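Local coordinates for protein D-hydantoinase (PDB 1NFG) that probably hydrolyses the cyclic amide bond of D-hydantoin derivatives stereospecifically, using two zinc ions in each subunit, at residues A[84-89]-A[387-392]; A[114-119]-A[438-443]. All coordinates share one frame; numbering follows the deposited sequence.

Interaction 1: residues A[84-89]-A[387-392]; sequences GTTTIV and DADIVL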
# COMPACT_ATOMS: atom_id res chain seq x y z
N GLY A 84 -11.37 32.51 20.67
CA GLY A 84 -11.24 31.45 21.65
C GLY A 84 -9.86 30.86 21.78
O GLY A 84 -9.69 29.84 22.45
N THR A 85 -8.87 31.48 21.14
CA THR A 85 -7.50 30.97 21.22
C THR A 85 -6.67 31.83 22.16
O THR A 85 -6.53 33.03 21.95
CB THR A 85 -6.85 30.93 19.82
OG1 THR A 85 -7.53 29.96 19.01
CG2 THR A 85 -5.37 30.56 19.91
N THR A 86 -6.12 31.19 23.19
CA THR A 86 -5.33 31.89 24.20
C THR A 86 -3.81 31.74 24.14
O THR A 86 -3.08 32.47 24.81
CB THR A 86 -5.80 31.48 25.61
OG1 THR A 86 -5.71 30.05 25.75
CG2 THR A 86 -7.23 31.94 25.85
N THR A 87 -3.33 30.77 23.37
CA THR A 87 -1.90 30.58 23.22
C THR A 87 -1.60 30.42 21.74
O THR A 87 -2.42 29.91 20.97
CB THR A 87 -1.36 29.36 23.98
OG1 THR A 87 -1.49 29.58 25.38
CG2 THR A 87 0.11 29.13 23.66
N ILE A 88 -0.43 30.88 21.34
CA ILE A 88 -0.06 30.81 19.95
C ILE A 88 1.43 30.55 19.87
O ILE A 88 2.17 30.89 20.79
CB ILE A 88 -0.44 32.15 19.27
CG1 ILE A 88 -1.34 31.86 18.08
CG2 ILE A 88 0.80 32.95 18.87
CD1 ILE A 88 -2.15 33.05 17.66
N VAL A 89 1.87 29.88 18.82
CA VAL A 89 3.29 29.63 18.66
C VAL A 89 3.58 30.14 17.26
O VAL A 89 3.27 29.48 16.27
CB VAL A 89 3.64 28.14 18.80
CG1 VAL A 89 5.15 27.97 18.89
CG2 VAL A 89 3.00 27.58 20.06
N ASP A 387 -3.09 26.93 33.81
CA ASP A 387 -3.21 28.38 33.76
C ASP A 387 -4.70 28.49 33.50
O ASP A 387 -5.29 27.60 32.88
CB ASP A 387 -2.45 28.96 32.57
CG ASP A 387 -0.97 29.08 32.82
OD1 ASP A 387 -0.50 28.65 33.90
OD2 ASP A 387 -0.27 29.62 31.93
N ALA A 388 -5.33 29.56 33.96
CA ALA A 388 -6.76 29.70 33.74
C ALA A 388 -7.04 30.26 32.35
O ALA A 388 -7.59 31.35 32.21
CB ALA A 388 -7.37 30.59 34.81
N ASP A 389 -6.63 29.51 31.33
CA ASP A 389 -6.87 29.92 29.94
C ASP A 389 -8.18 29.20 29.60
O ASP A 389 -8.20 27.97 29.43
CB ASP A 389 -5.74 29.44 29.03
CG ASP A 389 -4.38 30.05 29.39
OD1 ASP A 389 -4.25 30.68 30.47
OD2 ASP A 389 -3.44 29.91 28.59
N ILE A 390 -9.26 29.95 29.50
CA ILE A 390 -10.57 29.36 29.28
C ILE A 390 -11.44 30.02 28.22
O ILE A 390 -11.33 31.21 27.96
CB ILE A 390 -11.34 29.37 30.62
CG1 ILE A 390 -10.59 28.52 31.64
CG2 ILE A 390 -12.77 28.89 30.43
CD1 ILE A 390 -11.15 28.62 33.03
N VAL A 391 -12.30 29.21 27.61
CA VAL A 391 -13.23 29.70 26.60
C VAL A 391 -14.61 29.21 26.99
O VAL A 391 -14.81 28.01 27.21
CB VAL A 391 -12.94 29.13 25.20
CG1 VAL A 391 -13.89 29.76 24.18
CG2 VAL A 391 -11.50 29.38 24.83
N LEU A 392 -15.56 30.14 27.09
CA LEU A 392 -16.93 29.79 27.43
C LEU A 392 -17.68 29.75 26.11
O LEU A 392 -17.96 30.78 25.49
CB LEU A 392 -17.52 30.82 28.39
CG LEU A 392 -16.72 30.94 29.69
CD1 LEU A 392 -17.50 31.79 30.68
CD2 LEU A 392 -16.45 29.55 30.29
O HOH W 1 -3.78 28.42 26.49
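Asp389 lays its CB and carboxylate across the hydroxyl of Thr86, with Asp389 CB 3.3 Å from Thr86 OG1. The two side chains meet at a slant and make no direct hydrogen bond. Thr87 OG1 comes from the same segment toward the same carboxylate oxygen, but it stays 3.8 Å from Asp389 OD2, and a water molecule does the joining. The water donates to Asp389 OD2 at 2.6 Å, and it also bonds Thr86 OG1 (2.6 Å) and Thr87 OG1 (2.8 Å). Two neighbouring residues of a regular strand would point to opposite faces. Here the backbone of Thr86 turns out of extended geometry (psi -14°), which probably helps both hydroxyls reach one water. Thr86 OG1 sits between its own backbone N and carbonyl carbon (chi1 56°), and that rotation aims it at Asp389. The carboxylate has further partners: OD2 forms a salt bridge with Lys379, and OD1 accepts a hydrogen bond from the backbone N of Arg430. An acid so furnished is probably ionised. At the other end, Val391 sets CG2 against the carbonyl O of Gly84, which closes a Schellman motif after helix 73-82 with positive phi; Val391 CG1 is 4.0 Å from Gly84 CA. The two segments run roughly antiparallel, 161° apart, but do not pair with each other; strand 48-58 pairs with both their strands. Such a buried, water-bridged seam joins a strand of the TIM barrel to the beta-sandwich domain typical of hydantoinases.

Interaction 2: residues A[114-119]-A[438-443]; sequences KSAIDY and GSYVGE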
# COMPACT_ATOMS: atom_id res chain seq x y z
N LYS A 114 2.86 43.61 23.49
CA LYS A 114 1.88 43.87 22.44
C LYS A 114 0.92 42.72 22.15
O LYS A 114 -0.06 42.91 21.43
CB LYS A 114 2.61 44.27 21.15
CG LYS A 114 3.71 45.29 21.37
CD LYS A 114 4.38 45.66 20.07
CE LYS A 114 5.68 46.42 20.30
NZ LYS A 114 6.25 46.88 19.00
N SER A 115 1.20 41.54 22.70
CA SER A 115 0.36 40.36 22.51
C SER A 115 -0.82 40.29 23.46
O SER A 115 -0.63 40.31 24.68
CB SER A 115 1.17 39.08 22.70
OG SER A 115 2.19 38.98 21.74
N ALA A 116 -2.02 40.19 22.91
CA ALA A 116 -3.22 40.09 23.74
C ALA A 116 -3.24 38.75 24.48
O ALA A 116 -3.83 38.65 25.56
CB ALA A 116 -4.47 40.23 22.88
N ILE A 117 -2.59 37.74 23.90
CA ILE A 117 -2.54 36.40 24.48
C ILE A 117 -1.11 35.89 24.56
O ILE A 117 -0.20 36.49 23.99
CB ILE A 117 -3.36 35.40 23.64
CG1 ILE A 117 -2.67 35.20 22.28
CG2 ILE A 117 -4.79 35.91 23.45
CD1 ILE A 117 -3.39 34.27 21.31
N ASP A 118 -0.92 34.78 25.26
CA ASP A 118 0.40 34.18 25.43
C ASP A 118 0.94 33.63 24.11
O ASP A 118 0.18 33.31 23.20
CB ASP A 118 0.34 33.09 26.51
CG ASP A 118 0.24 33.69 27.92
OD1 ASP A 118 -0.09 34.89 28.03
OD2 ASP A 118 0.47 32.96 28.92
N TYR A 119 2.27 33.53 24.01
CA TYR A 119 2.90 33.06 22.78
C TYR A 119 4.27 32.43 22.98
O TYR A 119 4.99 32.75 23.93
CB TYR A 119 3.04 34.25 21.82
CG TYR A 119 3.87 35.37 22.40
CD1 TYR A 119 5.26 35.32 22.38
CD2 TYR A 119 3.26 36.44 23.07
CE1 TYR A 119 6.03 36.30 23.02
CE2 TYR A 119 4.02 37.42 23.71
CZ TYR A 119 5.40 37.35 23.68
OH TYR A 119 6.15 38.30 24.33
N GLY A 438 -18.25 38.57 23.84
CA GLY A 438 -17.97 39.02 22.49
C GLY A 438 -17.16 40.29 22.30
O GLY A 438 -16.78 40.62 21.17
N SER A 439 -16.88 41.01 23.38
CA SER A 439 -16.11 42.25 23.26
C SER A 439 -14.72 42.12 23.85
O SER A 439 -14.55 41.70 24.99
CB SER A 439 -16.83 43.40 23.96
OG SER A 439 -18.10 43.63 23.36
N TYR A 440 -13.71 42.47 23.06
CA TYR A 440 -12.35 42.40 23.55
C TYR A 440 -12.22 43.43 24.67
O TYR A 440 -12.52 44.61 24.49
CB TYR A 440 -11.34 42.72 22.45
CG TYR A 440 -9.93 42.60 22.99
CD1 TYR A 440 -9.46 41.38 23.46
CD2 TYR A 440 -9.11 43.71 23.12
CE1 TYR A 440 -8.22 41.27 24.06
CE2 TYR A 440 -7.85 43.61 23.73
CZ TYR A 440 -7.42 42.38 24.20
OH TYR A 440 -6.19 42.25 24.81
N VAL A 441 -11.77 42.98 25.84
CA VAL A 441 -11.61 43.88 26.97
C VAL A 441 -10.27 43.68 27.67
O VAL A 441 -10.16 43.91 28.88
CB VAL A 441 -12.75 43.67 28.00
CG1 VAL A 441 -14.09 44.00 27.36
CG2 VAL A 441 -12.74 42.22 28.52
N GLY A 442 -9.27 43.26 26.91
CA GLY A 442 -7.95 43.03 27.48
C GLY A 442 -6.97 44.15 27.15
O GLY A 442 -7.36 45.19 26.61
N GLU A 443 -5.71 43.92 27.48
CA GLU A 443 -4.63 44.87 27.24
C GLU A 443 -3.53 44.20 26.42
O GLU A 443 -3.20 43.04 26.66
CB GLU A 443 -4.02 45.31 28.58
CG GLU A 443 -5.02 45.82 29.59
CD GLU A 443 -5.10 47.33 29.58
OE1 GLU A 443 -5.36 47.91 28.50
OE2 GLU A 443 -4.91 47.93 30.67
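Ala116 turns its methyl group against the phenol end of Tyr440, and that is the compact part of this contact. Ala116 CB lies 3.3 Å from Tyr440 OH and 3.9 Å from Tyr440 CZ, meeting the ring obliquely, and its contact with the ring reaches along one side as far as Tyr440 CE1. Tyr440 gets there because its CG stands anti to the backbone N (chi1 -178°), which carries the ring away from strand 439-440 toward the loop 114-117. The ring is also backed by its own segment: Gly442 N sits 3.3 Å above the ring plane, over its centre, as the chain folds back after Val441. The loop is held to helix 73-82, with Ala116 N bonded to Thr77 OG1 and the same methyl also touching Val78.

The other half is much looser. Glu443 meets the loop only through its backbone: its carbonyl O is 4.2 Å from Ala116 CA, and Ser115 O lies equally far from that same oxygen. The Glu443 side chain leaves the contact and touches Lys432, on the exposed side of the segment, while Glu443 N bonds the carboxylate of Asp446. Tyr440 OH is also near Glu443 N, but the angle is poor and the pair is not a hydrogen bond. The two segments together bury only 101 Å².

Away from the annotated sites, the contact joins the loop entering barrel strand 118-124 to strand 439-440 and the turn beyond it, near the C-terminus. With one methyl against a phenol and two carbonyl groups merely nearby, the touch depends on shape and apolar packing. Directional polar bonds go instead to residues outside the pair, such as Thr77 and Asp446, and these probably set the position of each segment.

Interactions 1 and 2 have centres 10 Å apart and meet where the neighbouring parallel strands 85-93 and 118-124 run side by side: Ile88 N lies 3.1 Å from Asp118 O, a probable hydrogen bond, and Ile117 packs on the backbone of Thr85 and Thr86. They also share charged partners. Lys379 pairs with Asp387 and Asp389 of interaction 1 and with Asp118 of interaction 2, while Arg430 gives its backbone N to Asp389 and its guanidinium to Asp118. Both contacts tie C-terminal chain to early barrel elements. Neither reaches the zinc centre; the side chain of Thr87 is about 12 Å from that of the zinc ligand His57.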